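Local coordinates for membrane-associated lipoprotein (Ureaplasma parvum, PDB 3K63) that is of unknown function but is probably held at the cell membrane as a lipid-modified lipoprotein carrying a lipoprotein-associated type-17 domain, at residues D18-A23 / G44-Q49; K59-L64 / K80-L85. All blocks are in the same frame, centred on the assembly; numbering follows the deposited sequence.

Overall arrangement
In this lipoprotein-associated type-17 domain, one fragment of a much longer membrane lipoprotein, two antiparallel strand pairs illustrate how separate small sheets build a common core. Contact 1 pairs the strands of a two-stranded sheet, 17-21 and 45-49; contact 2 joins strands 56-64 and 79-87, the first two of a three-stranded sheet completed by 93-100. They come in series along the chain, contact 1 closing before contact 2 opens, and strand 56-64 is the next strand after 45-49. Their centres lie about 12 Å apart, yet the side chains meet: F19 and I45 of contact 1 pack on I60 and F63 of contact 2, so the sheets share one apolar interior.

Contact 1: D18-A23 / G44-Q49; sequences DFKLAA and GIEIQQ
A two-stranded antiparallel sheet pairs D18 with Q48, F19 with I47, K20 with E46 and L21 with I45. The D18 and K20 pairs are hydrogen-bonded: Q48 N reaches D18 O at 2.7 Å, and E46 N meets K20 O, also at 2.7 Å. Where the strand of D18 ends, A22 N still bonds to G44 O at 2.9 Å, while a water donates to the same oxygen and weakly accepts from A23 N. G44 has a positive phi (132°), a backbone region where a beta carbon would be jammed against the carbonyl O of the residue before.

In this lipoprotein-associated domain the pair packs by one face against strand 56-64 of the three-stranded sheet: F19 and I47 touch I60, I45 touches F63. On this face F19 CB touches I47 CD1 (3.9 Å) and I45 CG2, while chi1 of 65° sets CG between the backbone N and the carbonyl carbon; the ring leads away from this contact and meets those of Y29 and F63. L21, on the same face, touches I37 of helix 34-40.

On the face of D18, K20, E46 and Q48, K20 and E46 run side by side, K20 NZ staying 4.3 Å from E46 OE1, beyond a salt bridge. The bent Q48 chain lays its amide across the partner strand, NE2 3.7 Å from K20 CB, and NE2 gives E46 OE2 a weak hydrogen bond. D18 OD1 has its hydrogen bond outside the pair, with Y29 OH.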
ATOM      1  N   ASP A  18      -4.955   7.740   1.618  1.00 53.04           N
ATOM      2  CA  ASP A  18      -5.177   6.957   0.429  1.00 51.80           C
ATOM      3  C   ASP A  18      -3.978   7.252  -0.449  1.00 51.47           C
ATOM      4  O   ASP A  18      -3.247   8.223  -0.213  1.00 49.14           O
ATOM      5  CB  ASP A  18      -6.453   7.393  -0.280  1.00 52.58           C
ATOM      6  CG  ASP A  18      -7.705   6.797   0.345  1.00 61.52           C
ATOM      7  OD1 ASP A  18      -7.716   5.574   0.622  1.00 61.70           O
ATOM      8  OD2 ASP A  18      -8.691   7.546   0.546  1.00 63.98           O
ATOM      9  N   PHE A  19      -3.749   6.406  -1.442  1.00 51.55           N
ATOM     10  CA  PHE A  19      -2.640   6.632  -2.344  1.00 46.32           C
ATOM     11  C   PHE A  19      -3.150   6.446  -3.752  1.00 47.78           C
ATOM     12  O   PHE A  19      -4.190   5.827  -3.989  1.00 45.36           O
ATOM     13  CB  PHE A  19      -1.483   5.657  -2.079  1.00 41.49           C
ATOM     14  CG  PHE A  19      -1.819   4.219  -2.347  1.00 40.35           C
ATOM     15  CD1 PHE A  19      -2.188   3.370  -1.305  1.00 42.19           C
ATOM     16  CD2 PHE A  19      -1.772   3.709  -3.641  1.00 40.39           C
ATOM     17  CE1 PHE A  19      -2.502   2.032  -1.543  1.00 40.84           C
ATOM     18  CE2 PHE A  19      -2.083   2.374  -3.901  1.00 38.08           C
ATOM     19  CZ  PHE A  19      -2.450   1.529  -2.847  1.00 39.04           C
ATOM     20  N   LYS A  20      -2.416   7.006  -4.691  1.00 48.39           N
ATOM     21  CA  LYS A  20      -2.773   6.882  -6.071  1.00 48.96           C
ATOM     22  C   LYS A  20      -1.414   6.730  -6.723  1.00 50.16           C
ATOM     23  O   LYS A  20      -0.453   7.390  -6.332  1.00 43.66           O
ATOM     24  CB  LYS A  20      -3.496   8.149  -6.532  1.00 59.13           C
ATOM     25  CG  LYS A  20      -4.580   7.869  -7.567  1.00 65.57           C
ATOM     26  CD  LYS A  20      -5.448   9.084  -7.924  1.00 69.92           C
ATOM     27  CE  LYS A  20      -4.728  10.026  -8.889  1.00 71.95           C
ATOM     28  NZ  LYS A  20      -5.583  11.207  -9.214  1.00 78.00           N
ATOM     29  N   LEU A  21      -1.331   5.823  -7.687  1.00 48.39           N
ATOM     30  CA  LEU A  21      -0.085   5.565  -8.387  1.00 43.96           C
ATOM     31  C   LEU A  21       0.004   6.348  -9.685  1.00 44.33           C
ATOM     32  O   LEU A  21      -0.930   6.363 -10.493  1.00 43.13           O
ATOM     33  CB  LEU A  21       0.053   4.077  -8.692  1.00 41.98           C
ATOM     34  CG  LEU A  21       0.843   3.197  -7.722  1.00 43.94           C
ATOM     35  CD1 LEU A  21       0.156   3.120  -6.379  1.00 42.61           C
ATOM     36  CD2 LEU A  21       0.994   1.798  -8.349  1.00 45.76           C
ATOM     37  N   ALA A  22       1.140   6.999  -9.884  1.00 41.28           N
ATOM     38  CA  ALA A  22       1.367   7.781 -11.089  1.00 40.53           C
ATOM     39  C   ALA A  22       1.090   6.987 -12.370  1.00 49.63           C
ATOM     40  O   ALA A  22       0.823   7.569 -13.426  1.00 52.58           O
ATOM     41  CB  ALA A  22       2.804   8.296 -11.106  1.00 35.53           C
ATOM     42  N   ALA A  23       1.146   5.662 -12.273  1.00 47.36           N
ATOM     43  CA  ALA A  23       0.932   4.803 -13.429  1.00 48.14           C
ATOM     44  C   ALA A  23      -0.545   4.507 -13.691  1.00 48.99           C
ATOM     45  O   ALA A  23      -0.931   4.230 -14.819  1.00 50.84           O
ATOM     46  CB  ALA A  23       1.712   3.513 -13.254  1.00 42.87           C
ATOM     47  N   GLY A  44       5.870   6.262  -9.371  1.00 44.01           N
ATOM     48  CA  GLY A  44       5.448   7.299  -8.447  1.00 38.91           C
ATOM     49  C   GLY A  44       4.211   6.975  -7.639  1.00 40.54           C
ATOM     50  O   GLY A  44       3.297   6.283  -8.094  1.00 38.87           O
ATOM     51  N   ILE A  45       4.197   7.477  -6.416  1.00 39.08           N
ATOM     52  CA  ILE A  45       3.080   7.270  -5.520  1.00 38.94           C
ATOM     53  C   ILE A  45       2.672   8.651  -5.025  1.00 42.25           C
ATOM     54  O   ILE A  45       3.512   9.428  -4.575  1.00 41.54           O
ATOM     55  CB  ILE A  45       3.490   6.418  -4.312  1.00 35.70           C
ATOM     56  CG1 ILE A  45       3.977   5.045  -4.782  1.00 39.61           C
ATOM     57  CG2 ILE A  45       2.326   6.264  -3.378  1.00 39.11           C
ATOM     58  CD1 ILE A  45       4.754   4.244  -3.722  1.00 41.20           C
ATOM     59  N   GLU A  46       1.390   8.967  -5.135  1.00 43.77           N
ATOM     60  CA  GLU A  46       0.879  10.242  -4.669  1.00 43.83           C
ATOM     61  C   GLU A  46       0.071   9.895  -3.426  1.00 48.80           C
ATOM     62  O   GLU A  46      -0.886   9.124  -3.510  1.00 50.24           O
ATOM     63  CB  GLU A  46      -0.052  10.850  -5.710  1.00 46.46           C
ATOM     64  CG  GLU A  46      -0.572  12.246  -5.368  1.00 56.39           C
ATOM     65  CD  GLU A  46      -1.854  12.615  -6.128  1.00 65.31           C
ATOM     66  OE1 GLU A  46      -1.908  12.384  -7.360  1.00 67.84           O
ATOM     67  OE2 GLU A  46      -2.805  13.136  -5.491  1.00 61.62           O
ATOM     68  N   ILE A  47       0.463  10.443  -2.274  1.00 48.43           N
ATOM     69  CA  ILE A  47      -0.247  10.191  -1.021  1.00 46.17           C
ATOM     70  C   ILE A  47      -1.289  11.268  -0.745  1.00 49.08           C
ATOM     71  O   ILE A  47      -1.022  12.457  -0.929  1.00 48.08           O
ATOM     72  CB  ILE A  47       0.716  10.155   0.173  1.00 43.50           C
ATOM     73  CG1 ILE A  47       1.761   9.064  -0.027  1.00 42.33           C
ATOM     74  CG2 ILE A  47      -0.054   9.885   1.446  1.00 45.07           C
ATOM     75  CD1 ILE A  47       1.163   7.648  -0.105  1.00 42.62           C
ATOM     76  N   GLN A  48      -2.482  10.852  -0.333  1.00 48.72           N
ATOM     77  CA  GLN A  48      -3.524  11.807   0.005  1.00 49.37           C
ATOM     78  C   GLN A  48      -3.729  11.613   1.491  1.00 49.83           C
ATOM     79  O   GLN A  48      -4.568  10.821   1.924  1.00 50.22           O
ATOM     80  CB  GLN A  48      -4.842  11.514  -0.718  1.00 53.74           C
ATOM     81  CG  GLN A  48      -4.839  11.711  -2.240  1.00 52.80           C
ATOM     82  CD  GLN A  48      -4.264  10.509  -2.988  1.00 60.08           C
ATOM     83  OE1 GLN A  48      -4.688   9.364  -2.772  1.00 60.92           O
ATOM     84  NE2 GLN A  48      -3.297  10.764  -3.874  1.00 57.69           N
ATOM     85  N   GLN A  49      -2.931  12.307   2.285  1.00 53.31           N
ATOM     86  CA  GLN A  49      -3.074  12.179   3.722  1.00 52.76           C
ATOM     87  C   GLN A  49      -4.262  13.035   4.132  1.00 55.61           C
ATOM     88  O   GLN A  49      -4.222  14.262   4.039  1.00 59.54           O
ATOM     89  CB  GLN A  49      -1.810  12.644   4.448  1.00 49.81           C
ATOM     90  CG  GLN A  49      -1.823  12.261   5.907  1.00 52.73           C
ATOM     91  CD  GLN A  49      -0.512  12.536   6.595  1.00 53.27           C
ATOM     92  OE1 GLN A  49       0.545  12.506   5.959  1.00 56.24           O
ATOM     93  NE2 GLN A  49      -0.560  12.787   7.904  1.00 52.65           N
TER
HETATM   94  O   HOH W   1       3.346   4.828 -10.319  1.00 42.11           O

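Contact 2: K59-L64 / K80-L85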
ATOM      1  N   LYS A  59       4.458   7.927   4.279  1.00 47.84           N
ATOM      2  CA  LYS A  59       5.004   7.605   2.959  1.00 40.28           C
ATOM      3  C   LYS A  59       4.961   6.106   2.765  1.00 38.88           C
ATOM      4  O   LYS A  59       5.207   5.347   3.701  1.00 39.73           O
ATOM      5  CB  LYS A  59       6.462   8.015   2.842  1.00 40.38           C
ATOM      6  CG  LYS A  59       6.742   9.506   2.655  1.00 45.46           C
ATOM      7  CD  LYS A  59       6.105  10.069   1.391  1.00 46.42           C
ATOM      8  CE  LYS A  59       6.600  11.496   1.126  1.00 49.48           C
ATOM      9  NZ  LYS A  59       6.369  12.438   2.263  1.00 53.20           N
ATOM     10  N   ILE A  60       4.629   5.660   1.564  1.00 41.06           N
ATOM     11  CA  ILE A  60       4.654   4.230   1.299  1.00 36.18           C
ATOM     12  C   ILE A  60       5.983   4.107   0.556  1.00 34.05           C
ATOM     13  O   ILE A  60       6.134   4.629  -0.542  1.00 36.47           O
ATOM     14  CB  ILE A  60       3.516   3.809   0.378  1.00 35.06           C
ATOM     15  CG1 ILE A  60       2.194   3.897   1.141  1.00 36.40           C
ATOM     16  CG2 ILE A  60       3.772   2.403  -0.161  1.00 33.38           C
ATOM     17  CD1 ILE A  60       0.936   3.742   0.253  1.00 42.63           C
ATOM     18  N   ILE A  61       6.967   3.448   1.144  1.00 32.96           N
ATOM     19  CA  ILE A  61       8.250   3.342   0.459  1.00 33.99           C
ATOM     20  C   ILE A  61       8.378   2.064  -0.391  1.00 33.02           C
ATOM     21  O   ILE A  61       9.173   2.033  -1.344  1.00 29.53           O
ATOM     22  CB  ILE A  61       9.427   3.489   1.479  1.00 37.08           C
ATOM     23  CG1 ILE A  61       9.478   2.300   2.438  1.00 37.40           C
ATOM     24  CG2 ILE A  61       9.245   4.764   2.278  1.00 32.88           C
ATOM     25  CD1 ILE A  61      10.641   2.405   3.474  1.00 30.88           C
ATOM     26  N   ASN A  62       7.576   1.042  -0.063  1.00 37.16           N
ATOM     27  CA  ASN A  62       7.579  -0.233  -0.804  1.00 38.33           C
ATOM     28  C   ASN A  62       6.267  -0.981  -0.717  1.00 33.44           C
ATOM     29  O   ASN A  62       5.578  -0.918   0.295  1.00 36.06           O
ATOM     30  CB  ASN A  62       8.655  -1.194  -0.299  1.00 34.44           C
ATOM     31  CG  ASN A  62      10.053  -0.694  -0.563  1.00 36.01           C
ATOM     32  OD1 ASN A  62      10.718  -0.183   0.340  1.00 40.73           O
ATOM     33  ND2 ASN A  62      10.505  -0.812  -1.810  1.00 33.62           N
ATOM     34  N   PHE A  63       5.914  -1.670  -1.792  1.00 33.03           N
ATOM     35  CA  PHE A  63       4.726  -2.499  -1.810  1.00 37.92           C
ATOM     36  C   PHE A  63       5.323  -3.915  -1.875  1.00 41.40           C
ATOM     37  O   PHE A  63       6.193  -4.202  -2.702  1.00 34.57           O
ATOM     38  CB  PHE A  63       3.893  -2.225  -3.056  1.00 35.88           C
ATOM     39  CG  PHE A  63       3.026  -0.996  -2.964  1.00 34.79           C
ATOM     40  CD1 PHE A  63       1.876  -0.996  -2.188  1.00 37.20           C
ATOM     41  CD2 PHE A  63       3.356   0.162  -3.663  1.00 31.71           C
ATOM     42  CE1 PHE A  63       1.071   0.136  -2.118  1.00 38.41           C
ATOM     43  CE2 PHE A  63       2.558   1.286  -3.594  1.00 32.05           C
ATOM     44  CZ  PHE A  63       1.419   1.275  -2.820  1.00 32.32           C
ATOM     45  N   LEU A  64       4.871  -4.797  -0.997  1.00 42.04           N
ATOM     46  CA  LEU A  64       5.380  -6.157  -0.982  1.00 39.83           C
ATOM     47  C   LEU A  64       4.246  -7.156  -0.946  1.00 41.14           C
ATOM     48  O   LEU A  64       3.177  -6.862  -0.422  1.00 43.60           O
ATOM     49  CB  LEU A  64       6.256  -6.363   0.240  1.00 41.49           C
ATOM     50  CG  LEU A  64       7.501  -5.486   0.377  1.00 43.03           C
ATOM     51  CD1 LEU A  64       8.082  -5.615   1.785  1.00 45.75           C
ATOM     52  CD2 LEU A  64       8.516  -5.878  -0.684  1.00 40.72           C
ATOM     53  N   LYS A  80       1.280  -5.773   1.195  1.00 46.13           N
ATOM     54  CA  LYS A  80       1.920  -5.425   2.446  1.00 45.57           C
ATOM     55  C   LYS A  80       2.549  -4.070   2.142  1.00 47.86           C
ATOM     56  O   LYS A  80       3.446  -3.958   1.302  1.00 44.49           O
ATOM     57  CB  LYS A  80       2.985  -6.474   2.760  1.00 43.13           C
ATOM     58  CG  LYS A  80       3.635  -6.336   4.131  1.00 53.54           C
ATOM     59  CD  LYS A  80       4.575  -7.507   4.518  1.00 57.07           C
ATOM     60  CE  LYS A  80       3.781  -8.771   4.841  1.00 60.37           C
ATOM     61  NZ  LYS A  80       4.642  -9.916   5.284  1.00 54.13           N
ATOM     62  N   LEU A  81       2.047  -3.032   2.794  1.00 50.67           N
ATOM     63  CA  LEU A  81       2.558  -1.682   2.592  1.00 44.61           C
ATOM     64  C   LEU A  81       3.679  -1.345   3.567  1.00 44.28           C
ATOM     65  O   LEU A  81       3.481  -1.310   4.784  1.00 44.57           O
ATOM     66  CB  LEU A  81       1.439  -0.663   2.761  1.00 44.16           C
ATOM     67  CG  LEU A  81       0.641  -0.263   1.526  1.00 43.54           C
ATOM     68  CD1 LEU A  81      -0.115  -1.459   0.999  1.00 43.17           C
ATOM     69  CD2 LEU A  81      -0.317   0.884   1.888  1.00 42.21           C
ATOM     70  N   SER A  82       4.864  -1.094   3.038  1.00 42.66           N
ATOM     71  CA  SER A  82       5.987  -0.753   3.885  1.00 40.52           C
ATOM     72  C   SER A  82       5.910   0.767   4.022  1.00 42.27           C
ATOM     73  O   SER A  82       6.062   1.488   3.036  1.00 41.26           O
ATOM     74  CB  SER A  82       7.285  -1.183   3.212  1.00 35.52           C
ATOM     75  OG  SER A  82       8.403  -0.979   4.050  1.00 35.42           O
ATOM     76  N   LEU A  83       5.673   1.245   5.245  1.00 43.81           N
ATOM     77  CA  LEU A  83       5.523   2.670   5.512  1.00 38.29           C
ATOM     78  C   LEU A  83       6.644   3.359   6.249  1.00 43.43           C
ATOM     79  O   LEU A  83       7.371   2.746   7.036  1.00 45.40           O
ATOM     80  CB  LEU A  83       4.260   2.899   6.319  1.00 40.44           C
ATOM     81  CG  LEU A  83       2.971   2.271   5.810  1.00 44.41           C
ATOM     82  CD1 LEU A  83       1.926   2.300   6.925  1.00 47.19           C
ATOM     83  CD2 LEU A  83       2.502   3.030   4.583  1.00 44.25           C
HETATM   84  N   MSE A  84       6.786   4.650   5.980  1.00 43.69           N
HETATM   85  CA  MSE A  84       7.765   5.454   6.682  1.00 43.27           C
HETATM   86  C   MSE A  84       6.906   6.516   7.353  1.00 46.71           C
HETATM   87  O   MSE A  84       6.193   7.258   6.679  1.00 47.29           O
HETATM   88  CB  MSE A  84       8.748   6.113   5.729  1.00 40.37           C
HETATM   89  CG  MSE A  84       9.790   6.928   6.443  1.00 45.15           C
HETATM   90 SE   MSE A  84      11.168   7.634   5.310  1.00 64.23          SE
HETATM   91  CE  MSE A  84      10.034   8.830   4.284  1.00 52.18           C
ATOM     92  N   LEU A  85       6.946   6.565   8.677  1.00 50.11           N
ATOM     93  CA  LEU A  85       6.150   7.530   9.432  1.00 51.39           C
ATOM     94  C   LEU A  85       7.046   8.544  10.130  1.00 53.86           C
ATOM     95  O   LEU A  85       7.880   8.175  10.963  1.00 56.18           O
ATOM     96  CB  LEU A  85       5.292   6.791  10.465  1.00 46.45           C
ATOM     97  CG  LEU A  85       4.471   5.620   9.912  1.00 47.60           C
ATOM     98  CD1 LEU A  85       3.834   4.841  11.043  1.00 48.05           C
ATOM     99  CD2 LEU A  85       3.416   6.148   8.968  1.00 47.44           C
TER
HETATM  100  O   HOH W   2      10.985  -1.443   3.173  1.00 40.68           O
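A classic beta bulge interrupts this antiparallel pair: two residues in a row, I61 and N62, stand opposite the single S82, within the three-stranded sheet of the domain. S82 O receives two backbone donors: I61 N at 2.9 Å and, in a weak bond, N62 N at 3.5 Å. S82 N in turn gives a hydrogen bond to N62 O, and regular pairing resumes on both flanks, K59 with M84 and L64 with K80.

The buried face is apolar. L81 spreads its two methyl branches between neighbours: CD2 meets I60 CD1 at 3.5 Å, while CD1 and CG lie against CE1 of the F63 ring, CG at 3.7 Å. I60 also touches L83, CG1 to CD2 at 3.6 Å, and sets its CG2 over one face of F63, offset toward the rim; another aromatic, Y41, meets F63 edge-to-face.

Across the other face, selenomethionine M84 runs beside K59, and a bend at chi3 (66°) brings M84 CE to 3.7 Å from K59 CG, whereas K59 NZ leads off to a salt bridge with D57. N62 ND2 is held by Y41 OH, and one water bridges N62 and S82, donating to N62 OD1 at 3.1 Å and lying 2.8 Å from S82 OG.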